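Local coordinates for protein hydroquinone dioxygenase large subunit (Pseudomonas sp., PDB 4ZXA) that carries the metal-binding active site of a two-subunit, iron(II)-dependent dioxygenase that opens the ring of hydroquinone with molecular oxygen, at residues T235-K239 with A240-C244; V204-E208 with G209-E213; F217-F220 with K221-R225; T172-M175 with P176-D180. All coordinates share one frame; numbering follows the deposited sequence.

Contact 1: T235-K239 with A240-C244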
loop_
_atom_site.group_PDB
_atom_site.type_symbol
_atom_site.label_atom_id
_atom_site.label_comp_id
_atom_site.label_asym_id
_atom_site.label_seq_id
_atom_site.Cartn_x
_atom_site.Cartn_y
_atom_site.Cartn_z
ATOM N N THR E 235 -15.794 -13.390 -23.322
ATOM C CA THR E 235 -15.743 -13.149 -24.761
ATOM C C THR E 235 -16.037 -14.381 -25.612
ATOM O O THR E 235 -16.129 -14.272 -26.820
ATOM C CB THR E 235 -14.399 -12.528 -25.231
ATOM O OG1 THR E 235 -13.303 -13.320 -24.766
ATOM C CG2 THR E 235 -14.243 -11.090 -24.721
ATOM N N SER E 236 -16.166 -15.547 -24.992
ATOM C CA SER E 236 -16.645 -16.720 -25.709
ATOM C C SER E 236 -17.132 -17.792 -24.739
ATOM O O SER E 236 -16.518 -18.038 -23.691
ATOM C CB SER E 236 -15.578 -17.290 -26.655
ATOM O OG SER E 236 -14.424 -17.716 -25.953
ATOM N N VAL E 237 -18.239 -18.429 -25.101
ATOM C CA VAL E 237 -18.866 -19.423 -24.253
ATOM C C VAL E 237 -18.904 -20.789 -24.931
ATOM O O VAL E 237 -19.528 -20.958 -25.969
ATOM C CB VAL E 237 -20.303 -18.998 -23.896
ATOM C CG1 VAL E 237 -20.947 -20.020 -22.951
ATOM C CG2 VAL E 237 -20.303 -17.611 -23.276
ATOM N N CYS E 238 -18.229 -21.760 -24.332
ATOM C CA CYS E 238 -18.313 -23.142 -24.778
ATOM C C CYS E 238 -18.849 -24.013 -23.624
ATOM O O CYS E 238 -18.077 -24.645 -22.881
ATOM C CB CYS E 238 -16.940 -23.634 -25.247
ATOM S SG CYS E 238 -16.863 -25.399 -25.636
ATOM N N LYS E 239 -20.171 -24.027 -23.473
ATOM C CA LYS E 239 -20.806 -24.646 -22.311
ATOM C C LYS E 239 -20.280 -24.020 -21.006
ATOM O O LYS E 239 -20.355 -22.802 -20.836
ATOM C CB LYS E 239 -20.612 -26.164 -22.339
ATOM C CG LYS E 239 -21.314 -26.826 -23.520
ATOM C CD LYS E 239 -21.589 -28.310 -23.299
ATOM C CE LYS E 239 -22.115 -28.954 -24.591
ATOM N NZ LYS E 239 -22.632 -30.348 -24.409
ATOM N N ALA E 240 -19.738 -24.836 -20.099
ATOM C CA ALA E 240 -19.260 -24.311 -18.821
ATOM C C ALA E 240 -17.936 -23.545 -18.955
ATOM O O ALA E 240 -17.559 -22.787 -18.061
ATOM C CB ALA E 240 -19.128 -25.431 -17.777
ATOM N N SER E 241 -17.230 -23.765 -20.063
ATOM C CA SER E 241 -15.949 -23.113 -20.333
ATOM C C SER E 241 -16.155 -21.673 -20.800
ATOM O O SER E 241 -16.830 -21.427 -21.806
ATOM C CB SER E 241 -15.194 -23.892 -21.405
ATOM O OG SER E 241 -14.048 -23.186 -21.825
ATOM N N LEU E 242 -15.587 -20.723 -20.058
ATOM C CA LEU E 242 -15.691 -19.307 -20.416
ATOM C C LEU E 242 -14.312 -18.659 -20.621
ATOM O O LEU E 242 -13.415 -18.748 -19.765
ATOM C CB LEU E 242 -16.461 -18.519 -19.358
ATOM C CG LEU E 242 -17.778 -19.052 -18.805
ATOM C CD1 LEU E 242 -18.254 -18.179 -17.640
ATOM C CD2 LEU E 242 -18.845 -19.140 -19.878
ATOM N N PHE E 243 -14.143 -18.011 -21.765
ATOM C CA PHE E 243 -12.985 -17.150 -21.959
ATOM C C PHE E 243 -13.307 -15.755 -21.406
ATOM O O PHE E 243 -14.244 -15.102 -21.869
ATOM C CB PHE E 243 -12.590 -17.102 -23.434
ATOM C CG PHE E 243 -11.595 -18.160 -23.828
ATOM C CD1 PHE E 243 -11.297 -19.207 -22.964
ATOM C CD2 PHE E 243 -10.932 -18.094 -25.047
ATOM C CE1 PHE E 243 -10.357 -20.182 -23.320
ATOM C CE2 PHE E 243 -9.999 -19.060 -25.403
ATOM C CZ PHE E 243 -9.712 -20.104 -24.545
ATOM N N CYS E 244 -12.549 -15.308 -20.408
ATOM C CA CYS E 244 -12.834 -14.025 -19.755
ATOM C C CYS E 244 -11.624 -13.107 -19.739
ATOM O O CYS E 244 -11.028 -12.893 -18.684
ATOM C CB CYS E 244 -13.287 -14.250 -18.314
ATOM S SG CYS E 244 -14.466 -15.610 -18.097
#
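A beta hairpin with a two-residue loop brings strand 236-238 against the start of strand 241-249, with Val-237 and Leu-242 meeting side by side on one of its faces. The chain reverses through a type II' turn from Cys-238 to Ser-241, in which Lys-239 takes a positive phi of 57°. Cys-238 and Ser-241 exchange two backbone bonds: Cys-238 N reaches Ser-241 O at 2.9 Å, and Ser-241 N reaches Cys-238 O at 3.1 Å. Farther from the turn, Phe-243 N donates to Ser-236 O at 3.1 Å, and Thr-235 N donates to Phe-243 O at 2.7 Å.

Val-237 and Leu-242 form a non-hydrogen-bonded pair. Leu-242 CD2 lies 3.8 Å from Val-237 CG1 and almost as close to CG2, one methyl thus touching both branches. On the other face, Ser-236 turns OG between its own N and carbonyl carbon (chi1 62°), which sets the hydroxyl 3.2 Å from Phe-243 CB. That hydroxyl is hydrogen-bonded to Gln-151 of the small subunit. Ser-241 OG meets Trp-316 NE1, whose ring also stands about perpendicular to that of Phe-243, while Lys-239 NZ extends to a salt bridge with Glu-105 of the small subunit. The tight II' reversal with antiparallel pairing is typical of a hairpin with a two-residue loop, here at the edge, within this chain, of a sheet that probably belongs to the cupin fold.

Contact 2: V204-E208 with G209-E213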
loop_
_atom_site.group_PDB
_atom_site.type_symbol
_atom_site.label_atom_id
_atom_site.label_comp_id
_atom_site.label_asym_id
_atom_site.label_seq_id
_atom_site.Cartn_x
_atom_site.Cartn_y
_atom_site.Cartn_z
ATOM N N VAL E 204 -14.848 -11.249 -43.087
ATOM C CA VAL E 204 -15.851 -12.299 -43.198
ATOM C C VAL E 204 -16.467 -12.333 -44.597
ATOM O O VAL E 204 -17.073 -11.350 -45.046
ATOM C CB VAL E 204 -16.984 -12.103 -42.195
ATOM C CG1 VAL E 204 -18.133 -13.078 -42.502
ATOM C CG2 VAL E 204 -16.468 -12.273 -40.781
ATOM N N HIS E 205 -16.327 -13.473 -45.272
ATOM C CA HIS E 205 -16.883 -13.646 -46.615
ATOM C C HIS E 205 -18.007 -14.687 -46.651
ATOM O O HIS E 205 -17.775 -15.902 -46.702
ATOM C CB HIS E 205 -15.772 -13.974 -47.614
ATOM C CG HIS E 205 -14.782 -12.861 -47.793
ATOM N ND1 HIS E 205 -15.116 -11.653 -48.369
ATOM C CD2 HIS E 205 -13.471 -12.767 -47.461
ATOM C CE1 HIS E 205 -14.055 -10.867 -48.390
ATOM N NE2 HIS E 205 -13.042 -11.521 -47.848
ATOM N N ALA E 206 -19.235 -14.192 -46.612
ATOM C CA ALA E 206 -20.389 -15.066 -46.587
ATOM C C ALA E 206 -20.722 -15.529 -47.993
ATOM O O ALA E 206 -20.891 -14.716 -48.896
ATOM C CB ALA E 206 -21.577 -14.356 -45.964
ATOM N N ALA E 207 -20.804 -16.842 -48.175
ATOM C CA ALA E 207 -21.357 -17.398 -49.398
ATOM C C ALA E 207 -22.808 -16.941 -49.539
ATOM O O ALA E 207 -23.480 -16.674 -48.539
ATOM C CB ALA E 207 -21.278 -18.903 -49.370
ATOM N N GLU E 208 -23.287 -16.856 -50.776
ATOM C CA GLU E 208 -24.657 -16.423 -51.047
ATOM C C GLU E 208 -25.697 -17.183 -50.216
ATOM O O GLU E 208 -25.654 -18.410 -50.106
ATOM C CB GLU E 208 -24.969 -16.549 -52.540
ATOM C CG GLU E 208 -24.413 -15.407 -53.380
ATOM C CD GLU E 208 -25.509 -14.535 -53.970
ATOM O OE1 GLU E 208 -26.498 -15.105 -54.492
ATOM O OE2 GLU E 208 -25.383 -13.287 -53.904
ATOM N N GLY E 209 -26.628 -16.439 -49.631
ATOM C CA GLY E 209 -27.645 -17.026 -48.783
ATOM C C GLY E 209 -27.138 -17.374 -47.390
ATOM O O GLY E 209 -27.745 -18.182 -46.683
ATOM N N PHE E 210 -26.026 -16.769 -46.983
ATOM C CA PHE E 210 -25.464 -17.071 -45.671
ATOM C C PHE E 210 -25.002 -15.829 -44.919
ATOM O O PHE E 210 -24.283 -15.936 -43.926
ATOM C CB PHE E 210 -24.306 -18.063 -45.792
ATOM C CG PHE E 210 -24.739 -19.492 -45.946
ATOM C CD1 PHE E 210 -24.866 -20.064 -47.202
ATOM C CD2 PHE E 210 -25.011 -20.270 -44.828
ATOM C CE1 PHE E 210 -25.259 -21.387 -47.345
ATOM C CE2 PHE E 210 -25.408 -21.594 -44.962
ATOM C CZ PHE E 210 -25.530 -22.152 -46.226
ATOM N N GLU E 211 -25.404 -14.657 -45.399
ATOM C CA GLU E 211 -25.086 -13.406 -44.720
ATOM C C GLU E 211 -25.355 -13.524 -43.217
ATOM O O GLU E 211 -26.435 -13.960 -42.803
ATOM C CB GLU E 211 -25.926 -12.270 -45.299
ATOM C CG GLU E 211 -25.496 -10.876 -44.850
ATOM C CD GLU E 211 -24.412 -10.278 -45.743
ATOM O OE1 GLU E 211 -23.588 -11.053 -46.285
ATOM O OE2 GLU E 211 -24.393 -9.036 -45.912
ATOM N N GLY E 212 -24.370 -13.146 -42.402
ATOM C CA GLY E 212 -24.548 -13.119 -40.958
ATOM C C GLY E 212 -24.674 -14.481 -40.297
ATOM O O GLY E 212 -25.196 -14.603 -39.189
ATOM N N GLU E 213 -24.203 -15.515 -40.981
ATOM C CA GLU E 213 -24.143 -16.848 -40.407
ATOM C C GLU E 213 -22.726 -17.151 -39.931
ATOM O O GLU E 213 -22.480 -18.150 -39.254
ATOM C CB GLU E 213 -24.587 -17.880 -41.439
ATOM C CG GLU E 213 -26.088 -17.891 -41.685
ATOM C CD GLU E 213 -26.850 -18.389 -40.476
ATOM O OE1 GLU E 213 -27.010 -19.628 -40.350
ATOM O OE2 GLU E 213 -27.265 -17.541 -39.646
#
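Ala-207 and Phe-210 face each other across a type II beta turn, and backbone shape accounts for much of the contact. Ala-207 O approaches Phe-210 N to 3.0 Å. At the third position of the turn, Gly-209 has a positive phi of 78°, a conformation that favours glycine. A second type II turn follows from Phe-210 to Glu-213, closed by a bond from Glu-213 N to Phe-210 O of 3.0 Å, with Gly-212 in the equivalent place.

The apolar pair is made by the Phe-210 ring, which brings CD1 to 4.3 Å from Ala-207 CB. Carbonyl oxygens meet carbon as well. With CG beside its backbone N (chi1 -80°), the same ring presents its edge to the preceding carbonyls: Ala-207 O lies in the ring plane, and Glu-208 O is 3.4 Å from CD1. Ala-206 points its methyl at the returning chain, where CB sits 3.7 Å from Phe-210 O and 3.8 Å from Glu-211 CA.

Among polar side chains, Glu-211 bends at chi2 (88°) and brings OE1 to 3.9 Å from Ala-206 CB, a van der Waals contact with a methyl. Pro-118 of the small subunit packs on both Ala-207 and Phe-210, and strand 203-206 pairs with a strand of that chain. The chemistry thus implies a surface loop shaped by two glycine-bearing turns, with an aromatic edge set against backbone carbonyls and light methyl packing.

Contact 3: F217-F220 with K221-R225; sequences FSLF and KYLSR
Phe-217 and Tyr-222 meet as an offset T-shaped pair where strand 216-218 passes into helix 219-224, a junction made by a serine N-cap. The edge of the Phe-217 ring is directed toward the face of Tyr-222, with centroids 5.7 Å apart and planes at 72°. Atom CE2 of Phe-217 does the touching, 3.9 Å from Tyr-222 CB, which lies in the plane of the phenylalanine ring. Phe-217 places CG between its own N and carbonyl carbon (chi1 68°), whereas Tyr-222 extends CG opposite its backbone N (chi1 178°), and the two side chains cross at a slant. Arg-185 makes a cation-pi contact with the tyrosine ring.

Leu-219 continues the apolar side. Its CD1 methyl reaches 4.4 Å from Tyr-222 CD2 and 4.3 Å from Leu-223 CG, and so touches residues three and four positions on along the first helical turns.

Polar contacts start the helix. Ser-218 OG accepts from Lys-221 N at 3.1 Å, capping an amide of the first turn, and Ser-218 O accepts from Tyr-222 N at 3.0 Å. Lys-221 itself runs out extended, its NZ in a salt bridge with Glu-201. Phe-220 sends its ring elsewhere, nearly parallel to that of Phe-14 of the small subunit. Farther along, the hydroxyl of Ser-224 folds back on the backbone, OG donating to Lys-221 O at 2.7 Å.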
loop_
_atom_site.group_PDB
_atom_site.type_symbol
_atom_site.label_atom_id
_atom_site.label_comp_id
_atom_site.label_asym_id
_atom_site.label_seq_id
_atom_site.Cartn_x
_atom_site.Cartn_y
_atom_site.Cartn_z
ATOM N N PHE E 217 -14.453 -11.420 -34.849
ATOM C CA PHE E 217 -14.094 -10.035 -34.524
ATOM C C PHE E 217 -12.651 -9.971 -34.065
ATOM O O PHE E 217 -12.015 -11.004 -33.859
ATOM C CB PHE E 217 -15.015 -9.453 -33.440
ATOM C CG PHE E 217 -14.833 -10.085 -32.078
ATOM C CD1 PHE E 217 -15.280 -11.370 -31.830
ATOM C CD2 PHE E 217 -14.229 -9.389 -31.053
ATOM C CE1 PHE E 217 -15.115 -11.961 -30.581
ATOM C CE2 PHE E 217 -14.069 -9.962 -29.804
ATOM C CZ PHE E 217 -14.512 -11.255 -29.567
ATOM N N SER E 218 -12.120 -8.767 -33.909
ATOM C CA SER E 218 -10.767 -8.641 -33.402
ATOM C C SER E 218 -10.777 -8.532 -31.894
ATOM O O SER E 218 -11.199 -7.525 -31.333
ATOM C CB SER E 218 -10.054 -7.438 -34.000
ATOM O OG SER E 218 -8.847 -7.198 -33.307
ATOM N N LEU E 219 -10.298 -9.582 -31.245
ATOM C CA LEU E 219 -10.196 -9.607 -29.802
ATOM C C LEU E 219 -9.169 -8.580 -29.263
ATOM O O LEU E 219 -9.412 -7.936 -28.249
ATOM C CB LEU E 219 -9.877 -11.028 -29.328
ATOM C CG LEU E 219 -9.718 -11.252 -27.820
ATOM C CD1 LEU E 219 -11.040 -11.000 -27.076
ATOM C CD2 LEU E 219 -9.175 -12.656 -27.530
ATOM N N PHE E 220 -8.030 -8.428 -29.932
ATOM C CA PHE E 220 -7.015 -7.479 -29.455
ATOM C C PHE E 220 -7.547 -6.042 -29.513
ATOM O O PHE E 220 -7.289 -5.232 -28.609
ATOM C CB PHE E 220 -5.703 -7.611 -30.235
ATOM C CG PHE E 220 -4.932 -8.868 -29.924
ATOM C CD1 PHE E 220 -5.450 -9.827 -29.053
ATOM C CD2 PHE E 220 -3.681 -9.089 -30.496
ATOM C CE1 PHE E 220 -4.736 -10.990 -28.756
ATOM C CE2 PHE E 220 -2.964 -10.243 -30.209
ATOM C CZ PHE E 220 -3.497 -11.198 -29.335
ATOM N N LYS E 221 -8.294 -5.747 -30.576
ATOM C CA LYS E 221 -8.963 -4.458 -30.739
ATOM C C LYS E 221 -10.002 -4.249 -29.641
ATOM O O LYS E 221 -10.115 -3.187 -29.040
ATOM C CB LYS E 221 -9.647 -4.380 -32.122
ATOM C CG LYS E 221 -10.596 -3.194 -32.288
ATOM C CD LYS E 221 -11.304 -3.202 -33.643
ATOM C CE LYS E 221 -12.332 -2.075 -33.741
ATOM N NZ LYS E 221 -12.962 -1.973 -35.086
ATOM N N TYR E 222 -10.777 -5.287 -29.405
ATOM C CA TYR E 222 -11.805 -5.255 -28.398
ATOM C C TYR E 222 -11.155 -4.995 -27.039
ATOM O O TYR E 222 -11.603 -4.119 -26.289
ATOM C CB TYR E 222 -12.542 -6.591 -28.448
ATOM C CG TYR E 222 -13.633 -6.789 -27.432
ATOM C CD1 TYR E 222 -14.956 -6.498 -27.737
ATOM C CD2 TYR E 222 -13.341 -7.304 -26.181
ATOM C CE1 TYR E 222 -15.948 -6.701 -26.818
ATOM C CE2 TYR E 222 -14.317 -7.493 -25.256
ATOM C CZ TYR E 222 -15.620 -7.201 -25.574
ATOM O OH TYR E 222 -16.590 -7.421 -24.626
ATOM N N LEU E 223 -10.081 -5.722 -26.733
ATOM C CA LEU E 223 -9.365 -5.486 -25.481
ATOM C C LEU E 223 -8.741 -4.091 -25.455
ATOM O O LEU E 223 -8.769 -3.415 -24.430
ATOM C CB LEU E 223 -8.302 -6.558 -25.218
ATOM C CG LEU E 223 -8.862 -7.973 -25.033
ATOM C CD1 LEU E 223 -7.744 -8.954 -24.720
ATOM C CD2 LEU E 223 -9.935 -8.009 -23.956
ATOM N N SER E 224 -8.202 -3.647 -26.589
ATOM C CA SER E 224 -7.507 -2.358 -26.624
ATOM C C SER E 224 -8.451 -1.239 -26.217
ATOM O O SER E 224 -8.016 -0.149 -25.835
ATOM C CB SER E 224 -6.895 -2.076 -28.008
ATOM O OG SER E 224 -7.874 -1.693 -28.971
ATOM N N ARG E 225 -9.747 -1.512 -26.315
ATOM C CA ARG E 225 -10.743 -0.495 -26.036
ATOM C C ARG E 225 -11.412 -0.704 -24.679
ATOM O O ARG E 225 -12.414 -0.072 -24.375
ATOM C CB ARG E 225 -11.757 -0.413 -27.179
ATOM C CG ARG E 225 -11.108 0.016 -28.506
ATOM C CD ARG E 225 -12.054 -0.081 -29.707
ATOM N NE ARG E 225 -11.396 0.370 -30.930
ATOM C CZ ARG E 225 -11.780 1.411 -31.668
ATOM N NH1 ARG E 225 -12.846 2.128 -31.339
ATOM N NH2 ARG E 225 -11.096 1.727 -32.758
#

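Contact 4: T172-M175 with P176-D180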
loop_
_atom_site.group_PDB
_atom_site.type_symbol
_atom_site.label_atom_id
_atom_site.label_comp_id
_atom_site.label_asym_id
_atom_site.label_seq_id
_atom_site.Cartn_x
_atom_site.Cartn_y
_atom_site.Cartn_z
ATOM N N THR E 172 -22.586 -11.715 -22.074
ATOM C CA THR E 172 -22.282 -12.484 -23.270
ATOM C C THR E 172 -22.976 -13.846 -23.249
ATOM O O THR E 172 -22.662 -14.689 -22.405
ATOM C CB THR E 172 -20.771 -12.730 -23.415
ATOM O OG1 THR E 172 -20.071 -11.493 -23.309
ATOM C CG2 THR E 172 -20.472 -13.359 -24.762
ATOM N N LYS E 173 -23.889 -14.074 -24.190
ATOM C CA LYS E 173 -24.501 -15.396 -24.349
ATOM C C LYS E 173 -23.618 -16.395 -25.108
ATOM O O LYS E 173 -23.510 -17.565 -24.728
ATOM C CB LYS E 173 -25.862 -15.310 -25.039
ATOM C CG LYS E 173 -26.414 -16.707 -25.348
ATOM C CD LYS E 173 -27.802 -16.683 -25.947
ATOM C CE LYS E 173 -27.819 -15.991 -27.287
ATOM N NZ LYS E 173 -29.217 -15.884 -27.804
ATOM N N ARG E 174 -22.998 -15.939 -26.189
ATOM C CA ARG E 174 -22.196 -16.824 -27.030
ATOM C C ARG E 174 -20.834 -16.197 -27.340
ATOM O O ARG E 174 -19.770 -16.739 -27.011
ATOM C CB ARG E 174 -22.960 -17.086 -28.332
ATOM C CG ARG E 174 -22.671 -18.417 -29.001
ATOM C CD ARG E 174 -23.680 -18.699 -30.126
ATOM N NE ARG E 174 -23.327 -19.906 -30.871
ATOM C CZ ARG E 174 -23.760 -20.198 -32.100
ATOM N NH1 ARG E 174 -24.582 -19.373 -32.745
ATOM N NH2 ARG E 174 -23.366 -21.329 -32.685
ATOM N N MET E 175 -20.889 -15.043 -27.984
ATOM C CA MET E 175 -19.701 -14.326 -28.379
ATOM C C MET E 175 -20.127 -12.881 -28.593
ATOM O O MET E 175 -21.256 -12.624 -28.984
ATOM C CB MET E 175 -19.126 -14.938 -29.663
ATOM C CG MET E 175 -18.003 -14.141 -30.304
ATOM S SD MET E 175 -17.402 -14.904 -31.839
ATOM C CE MET E 175 -16.440 -16.225 -31.135
ATOM N N PRO E 176 -19.243 -11.924 -28.304
ATOM C CA PRO E 176 -19.589 -10.536 -28.642
ATOM C C PRO E 176 -19.782 -10.362 -30.152
ATOM O O PRO E 176 -19.208 -11.128 -30.941
ATOM C CB PRO E 176 -18.360 -9.746 -28.186
ATOM C CG PRO E 176 -17.687 -10.624 -27.181
ATOM C CD PRO E 176 -17.960 -12.035 -27.595
ATOM N N GLY E 177 -20.575 -9.373 -30.554
ATOM C CA GLY E 177 -20.723 -9.054 -31.964
ATOM C C GLY E 177 -21.867 -9.763 -32.655
ATOM O O GLY E 177 -22.349 -9.312 -33.695
ATOM N N LEU E 178 -22.305 -10.884 -32.096
ATOM C CA LEU E 178 -23.506 -11.527 -32.606
ATOM C C LEU E 178 -24.705 -10.615 -32.370
ATOM O O LEU E 178 -24.710 -9.793 -31.448
ATOM C CB LEU E 178 -23.718 -12.906 -31.978
ATOM C CG LEU E 178 -22.950 -13.982 -32.752
ATOM C CD1 LEU E 178 -21.466 -13.601 -32.943
ATOM C CD2 LEU E 178 -23.103 -15.348 -32.095
ATOM N N GLN E 179 -25.709 -10.751 -33.225
ATOM C CA GLN E 179 -26.879 -9.885 -33.185
ATOM C C GLN E 179 -27.587 -9.816 -31.812
ATOM O O GLN E 179 -27.888 -8.735 -31.319
ATOM C CB GLN E 179 -27.868 -10.310 -34.273
ATOM C CG GLN E 179 -28.240 -9.199 -35.235
ATOM C CD GLN E 179 -29.542 -9.493 -35.957
ATOM O OE1 GLN E 179 -30.399 -10.231 -35.447
ATOM N NE2 GLN E 179 -29.698 -8.929 -37.153
ATOM N N ASP E 180 -27.867 -10.960 -31.202
ATOM C CA ASP E 180 -28.633 -10.936 -29.963
ATOM C C ASP E 180 -27.734 -10.941 -28.728
ATOM O O ASP E 180 -28.178 -11.282 -27.622
ATOM C CB ASP E 180 -29.612 -12.114 -29.910
ATOM C CG ASP E 180 -28.911 -13.464 -29.956
ATOM O OD1 ASP E 180 -27.670 -13.502 -29.749
ATOM O OD2 ASP E 180 -29.608 -14.488 -30.191
#
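Met-175 and Pro-176 make the tight, buried end of this loop, while Lys-173 and Asp-180 close its exposed end. Met-175 CG stands 3.4 Å from Pro-176 CD, and Thr-172 CG2 approaches the same CD at 4.0 Å. A type II turn from Met-175 to Leu-178 folds the chain back, with Gly-177 at the position where positive phi is needed. Leu-178 points inward and divides its methyls: CD1 lies 4.2 Å from Met-175 CB, and CD2 lies 3.9 Å from Arg-174 CD. The guanidinium of Arg-174 leads on to a salt bridge with Asp-80 of the small subunit.

The outer side depends on charge. Lys-173, bent at chi3 (63°), brings NZ to 2.8 Å from Asp-180 OD2 in a salt bridge. The ammonium comes from well above the carboxylate plane, and the side chains cross at about a right angle. Both residues are exposed and also touch a crystal neighbour, so the pair may be less fixed in solution. The carboxylate of Asp-181 accepts from backbone N of Lys-173, Arg-174 and Met-175. Met-175 and Pro-176 pack on Phe-217 and the Arg-174 backbone bonds to Val-237, so the loop sits between strands 216-218 and 236-238.

In chain order the contacts run 4, 2, 3, 1. Contacts 1, 3 and 4 touch one another. Val-237 N of contact 1 makes a probable hydrogen bond with Arg-174 O of contact 4 at 3.0 Å, Thr-235 CG2 lies 3.6 Å from Tyr-222 CE2 of contact 3, and Tyr-222 CE1 is 4.1 Å from Pro-176 CB. Contact 2 stands apart, its nearest atoms about 7 Å from contact 4 and about 14 Å from contact 1. All four border the small subunit. None supplies a ligand to the cadmium ion, which is held by His-256, Asn-258, Glu-262 and His-303; the side chains of Leu-223 and Thr-235 are about 10 and 13 Å from the bound 4-hydroxybenzonitrile.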